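Sugar kinase MJ0406 (Methanococcus jannaschii, PDB 2C4E) catalyses the ATP-dependent phosphorylation of a wide range of nucleosides, inosine, guanosine and cytidine above all, to nucleoside monophosphates. Local coordinates at residues 182-187 with 251-256; 6-11 with 131-136. All coordinates share one frame; numbering follows the deposited sequence. Where two conformers were deposited one is given.

Contact 1 of 2, residues 182-187 with 251-256; sequences FLFMNK and AGFLSA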
loop_
_atom_site.group_PDB
_atom_site.type_symbol
_atom_site.label_atom_id
_atom_site.label_comp_id
_atom_site.label_asym_id
_atom_site.label_seq_id
_atom_site.Cartn_x
_atom_site.Cartn_y
_atom_site.Cartn_z
ATOM N N PHE A 182 33.174 11.713 1.237
ATOM C CA PHE A 182 32.466 11.977 -0.015
ATOM C C PHE A 182 31.042 12.328 0.332
ATOM O O PHE A 182 30.330 11.509 0.913
ATOM C CB PHE A 182 32.380 10.757 -0.940
ATOM C CG PHE A 182 33.687 10.059 -1.215
ATOM C CD1 PHE A 182 34.064 8.967 -0.443
ATOM C CD2 PHE A 182 34.496 10.441 -2.258
ATOM C CE1 PHE A 182 35.248 8.293 -0.703
ATOM C CE2 PHE A 182 35.694 9.754 -2.538
ATOM C CZ PHE A 182 36.059 8.694 -1.756
ATOM N N LEU A 183 30.627 13.544 -0.010
ATOM C CA LEU A 183 29.282 14.023 0.229
ATOM C C LEU A 183 28.565 14.158 -1.105
ATOM O O LEU A 183 28.994 14.918 -1.982
ATOM C CB LEU A 183 29.335 15.362 0.950
ATOM C CG LEU A 183 28.012 16.074 1.231
ATOM C CD1 LEU A 183 27.172 15.192 2.169
ATOM C CD2 LEU A 183 28.322 17.416 1.848
ATOM N N PHE A 184 27.496 13.397 -1.255
ATOM C CA PHE A 184 26.652 13.437 -2.433
ATOM C C PHE A 184 25.337 14.140 -2.099
ATOM O O PHE A 184 24.717 13.846 -1.083
ATOM C CB PHE A 184 26.304 12.019 -2.896
ATOM C CG PHE A 184 27.467 11.198 -3.396
ATOM C CD1 PHE A 184 28.205 10.389 -2.516
ATOM C CD2 PHE A 184 27.778 11.148 -4.742
ATOM C CE1 PHE A 184 29.254 9.599 -2.981
ATOM C CE2 PHE A 184 28.818 10.366 -5.198
ATOM C CZ PHE A 184 29.552 9.590 -4.326
ATOM N N MET A 185 24.899 15.039 -2.966
ATOM C CA MET A 185 23.574 15.624 -2.859
ATOM C C MET A 185 23.063 15.958 -4.241
ATOM O O MET A 185 23.813 16.378 -5.105
ATOM C CB MET A 185 23.592 16.898 -2.007
ATOM C CG MET A 185 23.663 16.658 -0.502
ATOM S SD MET A 185 23.449 18.230 0.407
ATOM C CE MET A 185 25.092 18.815 0.364
ATOM N N ASN A 186 21.773 15.778 -4.447
ATOM C CA ASN A 186 21.126 16.327 -5.619
ATOM C C ASN A 186 21.056 17.846 -5.476
ATOM O O ASN A 186 21.148 18.364 -4.369
ATOM C CB ASN A 186 19.735 15.732 -5.783
ATOM C CG ASN A 186 19.792 14.294 -6.230
ATOM O OD1 ASN A 186 20.495 13.969 -7.186
ATOM N ND2 ASN A 186 19.076 13.419 -5.533
ATOM N N LYS A 187 20.892 18.547 -6.592
ATOM C CA LYS A 187 20.987 20.012 -6.591
ATOM C C LYS A 187 19.994 20.707 -5.661
ATOM O O LYS A 187 20.355 21.671 -4.996
ATOM C CB LYS A 187 20.851 20.577 -8.005
ATOM C CG LYS A 187 21.075 22.097 -8.081
ATOM C CD LYS A 187 21.249 22.573 -9.520
ATOM C CE LYS A 187 21.997 23.898 -9.594
ATOM N NZ LYS A 187 22.479 24.182 -10.973
ATOM N N ALA A 251 26.647 4.037 -6.667
ATOM C CA ALA A 251 27.223 2.706 -6.811
ATOM C C ALA A 251 28.396 2.715 -7.784
ATOM O O ALA A 251 29.459 2.174 -7.487
ATOM C CB ALA A 251 26.157 1.698 -7.248
ATOM N N GLY A 252 28.217 3.359 -8.931
ATOM C CA GLY A 252 29.260 3.435 -9.937
ATOM C C GLY A 252 30.448 4.249 -9.470
ATOM O O GLY A 252 31.600 3.835 -9.644
ATOM N N PHE A 253 30.162 5.406 -8.866
ATOM C CA PHE A 253 31.201 6.325 -8.411
ATOM C C PHE A 253 32.103 5.651 -7.375
ATOM O O PHE A 253 33.310 5.683 -7.465
ATOM C CB PHE A 253 30.550 7.564 -7.808
ATOM C CG PHE A 253 31.502 8.685 -7.533
ATOM C CD1 PHE A 253 31.517 9.795 -8.358
ATOM C CD2 PHE A 253 32.356 8.653 -6.439
ATOM C CE1 PHE A 253 32.391 10.827 -8.126
ATOM C CE2 PHE A 253 33.235 9.702 -6.206
ATOM C CZ PHE A 253 33.231 10.795 -7.060
ATOM N N LEU A 254 31.479 5.056 -6.369
ATOM C CA LEU A 254 32.209 4.421 -5.274
ATOM C C LEU A 254 32.926 3.143 -5.729
ATOM O O LEU A 254 34.020 2.843 -5.261
ATOM C CB LEU A 254 31.241 4.101 -4.140
ATOM C CG LEU A 254 30.600 5.332 -3.503
ATOM C CD1 LEU A 254 29.549 4.892 -2.503
ATOM C CD2 LEU A 254 31.656 6.187 -2.819
ATOM N N SER A 255 32.328 2.408 -6.656
ATOM C CA SER A 255 32.973 1.214 -7.204
ATOM C C SER A 255 34.251 1.587 -7.952
ATOM O O SER A 255 35.300 0.953 -7.796
ATOM C CB SER A 255 32.026 0.443 -8.130
ATOM O OG SER A 255 30.927 -0.105 -7.410
ATOM N N ALA A 256 34.147 2.622 -8.780
ATOM C CA ALA A 256 35.290 3.150 -9.508
ATOM C C ALA A 256 36.349 3.639 -8.549
ATOM O O ALA A 256 37.544 3.437 -8.768
ATOM C CB ALA A 256 34.863 4.259 -10.420
#
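Phe184 turns the edge of its ring to one face of Phe253 in a T-shaped stack, with the centroids 5.2 Å apart and the planes at 88°. CZ of Phe184 comes to 3.6 Å from CD2 of Phe253, while its CE2 stands 3.9 Å above the plane of the Phe253 ring, offset toward the rim. Leu254 CD2 also lies at the edge of the Phe184 ring, 4.2 Å from CE1. Phe182 meets the same two residues obliquely, its CD2 4.2 Å from Phe253 CE2. CG of Phe253 is anti to the backbone N (chi1 -169°), and the ring it carries meets Phe184 with one face; the Phe253 side chain also packs on Leu263 and Cys266 of helix 263-277. An alanine in place of Phe253 would probably open a gap between strand and helix and leave the edge of Phe184 without the aromatic face it meets. All the touching side chains are buried and apolar. Strand 182-186 and the helical segment 251-256 run nearly antiparallel, at 163°, with axes 11.7 Å apart. This is the helix-on-sheet packing of the ribokinase fold, and the strand ends at Asn186, an ATP-binding residue, whose OD1 is hydrogen-bonded to Thr214 OG1.

Contact 2 of 2, residues 6-11 with 131-136; sequences EKITCV and TEIVHI
Strands 7-11 and 133-136 pair in parallel, their axes 4.6 Å apart and inclined at 22°. Thr9 N bonds to Ile133 O at 2.9 Å, and His135 N to Thr9 O at 2.7 Å. Val11 N continues the pattern to His135 O at 2.8 Å. Thr9 thus donates and accepts across the same pairing. Toward the start of the strands the register becomes less regular: Lys7 O receives weak bonds from the N-H groups of Glu132 and Ile133, where the chain turns a corner at Glu132.

Beside this corner Thr9 and Thr131 cross at about a right angle, their OG1 atoms hydrogen-bonded at 2.7 Å. In Thr131, OG1 sits between the backbone N and the carbonyl carbon (chi1 45°), while CG2 packs on Lys7 CB at 3.8 Å. Thr9 OG1 is also hydrogen-bonded to Glu60 OE2, so this buried hydroxyl has partners on both neighbouring strands. On the same face, Val11 CG2 meets Val134 CG1 obliquely at 4.2 Å. On the other face Ile8 CG1 packs against Ile133 CB. At the outer end Glu6 and Glu132 lie side by side, pointing the same way, with carboxylate planes 88° apart; their OE2 atoms are 4.6 Å from each other, and the like charges would be expected to repel.

Within the central sheet, strand 7-11 lies between 58-62 and 131-136, and the latter is followed by 156-159. Helix 141-151 packs on the face of Val11 and Ile136, whereas helices 44-54 and 245-258 cover that of Ile8, Ile133 and His135, where His135 ND1 is hydrogen-bonded to Ser158 OG.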
loop_
_atom_site.group_PDB
_atom_site.type_symbol
_atom_site.label_atom_id
_atom_site.label_comp_id
_atom_site.label_asym_id
_atom_site.label_seq_id
_atom_site.Cartn_x
_atom_site.Cartn_y
_atom_site.Cartn_z
ATOM N N GLU A 6 39.188 -4.186 0.513
ATOM C CA GLU A 6 38.613 -3.822 -0.823
ATOM C C GLU A 6 37.113 -4.075 -1.048
ATOM O O GLU A 6 36.685 -4.837 -1.920
ATOM C CB GLU A 6 39.418 -4.497 -1.946
ATOM C CG GLU A 6 40.791 -3.875 -2.168
ATOM C CD GLU A 6 41.744 -4.770 -2.949
ATOM O OE1 GLU A 6 41.323 -5.846 -3.425
ATOM O OE2 GLU A 6 42.926 -4.392 -3.086
ATOM N N LYS A 7 36.327 -3.310 -0.288
ATOM C CA LYS A 7 34.946 -3.665 -0.124
ATOM C C LYS A 7 34.250 -2.377 0.316
ATOM O O LYS A 7 34.876 -1.411 0.734
ATOM C CB LYS A 7 34.850 -4.793 0.912
ATOM C CG LYS A 7 33.501 -5.527 1.116
ATOM C CD LYS A 7 33.693 -6.813 1.946
ATOM C CE LYS A 7 32.506 -7.786 1.851
ATOM N NZ LYS A 7 32.662 -8.998 2.732
ATOM N N ILE A 8 32.946 -2.367 0.164
ATOM C CA ILE A 8 32.138 -1.232 0.549
ATOM C C ILE A 8 30.996 -1.733 1.407
ATOM O O ILE A 8 30.347 -2.710 1.055
ATOM C CB ILE A 8 31.568 -0.529 -0.701
ATOM C CG1 ILE A 8 32.719 -0.046 -1.589
ATOM C CG2 ILE A 8 30.664 0.638 -0.283
ATOM C CD1 ILE A 8 32.284 0.557 -2.905
ATOM N N THR A 9 30.775 -1.062 2.530
ATOM C CA THR A 9 29.629 -1.283 3.393
ATOM C C THR A 9 28.568 -0.256 3.039
ATOM O O THR A 9 28.873 0.923 2.924
ATOM C CB THR A 9 30.023 -1.066 4.860
ATOM O OG1 THR A 9 31.079 -1.968 5.237
ATOM C CG2 THR A 9 28.851 -1.407 5.777
ATOM N N CYS A 10 27.344 -0.704 2.792
ATOM C CA CYS A 10 26.215 0.186 2.585
ATOM C C CYS A 10 25.274 0.081 3.759
ATOM O O CYS A 10 24.854 -1.014 4.104
ATOM C CB CYS A 10 25.451 -0.196 1.332
ATOM S SG CYS A 10 26.439 0.018 -0.160
ATOM N N VAL A 11 24.959 1.224 4.358
ATOM C CA VAL A 11 24.151 1.306 5.553
ATOM C C VAL A 11 22.869 2.043 5.190
ATOM O O VAL A 11 22.882 3.094 4.536
ATOM C CB VAL A 11 24.878 2.098 6.672
ATOM C CG1 VAL A 11 23.986 2.272 7.882
ATOM C CG2 VAL A 11 26.192 1.423 7.053
ATOM N N THR A 131 35.839 -2.261 5.992
ATOM C CA THR A 131 35.792 -1.959 4.570
ATOM C C THR A 131 36.510 -0.657 4.211
ATOM O O THR A 131 36.747 0.189 5.056
ATOM C CB THR A 131 34.321 -1.860 4.130
ATOM O OG1 THR A 131 33.581 -1.073 5.080
ATOM C CG2 THR A 131 33.672 -3.237 4.151
ATOM N N GLU A 132 36.852 -0.500 2.938
ATOM C CA GLU A 132 37.498 0.727 2.480
ATOM C C GLU A 132 36.571 1.928 2.560
ATOM O O GLU A 132 37.028 3.018 2.850
ATOM C CB GLU A 132 38.011 0.575 1.057
ATOM C CG GLU A 132 39.346 -0.150 1.040
ATOM C CD GLU A 132 39.853 -0.502 -0.329
ATOM O OE1 GLU A 132 39.442 0.142 -1.318
ATOM O OE2 GLU A 132 40.702 -1.421 -0.387
ATOM N N ILE A 133 35.300 1.713 2.240
ATOM C CA ILE A 133 34.280 2.774 2.261
ATOM C C ILE A 133 33.054 2.304 3.003
ATOM O O ILE A 133 32.613 1.173 2.827
ATOM C CB ILE A 133 33.860 3.204 0.839
ATOM C CG1 ILE A 133 35.083 3.629 0.035
ATOM C CG2 ILE A 133 32.814 4.317 0.935
ATOM C CD1 ILE A 133 34.756 4.116 -1.362
ATOM N N VAL A 134 32.534 3.161 3.866
ATOM C CA VAL A 134 31.237 2.973 4.478
ATOM C C VAL A 134 30.329 4.026 3.850
ATOM O O VAL A 134 30.526 5.234 4.051
ATOM C CB VAL A 134 31.324 3.150 6.009
ATOM C CG1 VAL A 134 29.960 3.162 6.625
ATOM C CG2 VAL A 134 32.200 2.045 6.604
ATOM N N HIS A 135 29.341 3.573 3.085
ATOM C CA HIS A 135 28.401 4.465 2.433
ATOM C C HIS A 135 27.090 4.459 3.198
ATOM O O HIS A 135 26.501 3.397 3.417
ATOM C CB HIS A 135 28.153 4.049 0.990
ATOM C CG HIS A 135 27.117 4.883 0.319
ATOM N ND1 HIS A 135 27.321 6.205 0.001
ATOM C CD2 HIS A 135 25.848 4.592 -0.055
ATOM C CE1 HIS A 135 26.216 6.699 -0.526
ATOM N NE2 HIS A 135 25.316 5.735 -0.596
ATOM N N ILE A 136 26.664 5.658 3.582
ATOM C CA ILE A 136 25.541 5.898 4.464
ATOM C C ILE A 136 24.446 6.546 3.643
ATOM O O ILE A 136 24.536 7.703 3.258
ATOM C CB ILE A 136 25.950 6.802 5.615
ATOM C CG1 ILE A 136 27.025 6.091 6.429
ATOM C CG2 ILE A 136 24.713 7.119 6.483
ATOM C CD1 ILE A 136 27.703 6.950 7.489
#

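How the contacts relate
Both contacts involve the main sheet and are largely buried, but contact 1 is wholly so, whereas contact 2 reaches the surface at Glu6. Contact 2 joins two adjacent strands edge to edge, chiefly by backbone hydrogen bonds; contact 1 joins strand 182-186 to helix 245-258 across a sheet face by aromatic and aliphatic packing, with no hydrogen bond between its segments. Leu254 links them: its CD1 lies 3.6 Å from His135 ND1, and its CD2 is 4.0 Å from Ile133 CD1. The same helix therefore covers both regions of the sheet. Phe184 and His135 each approach Arg250, the inferred transition-state stabiliser, so each contact has one side chain close to the active site.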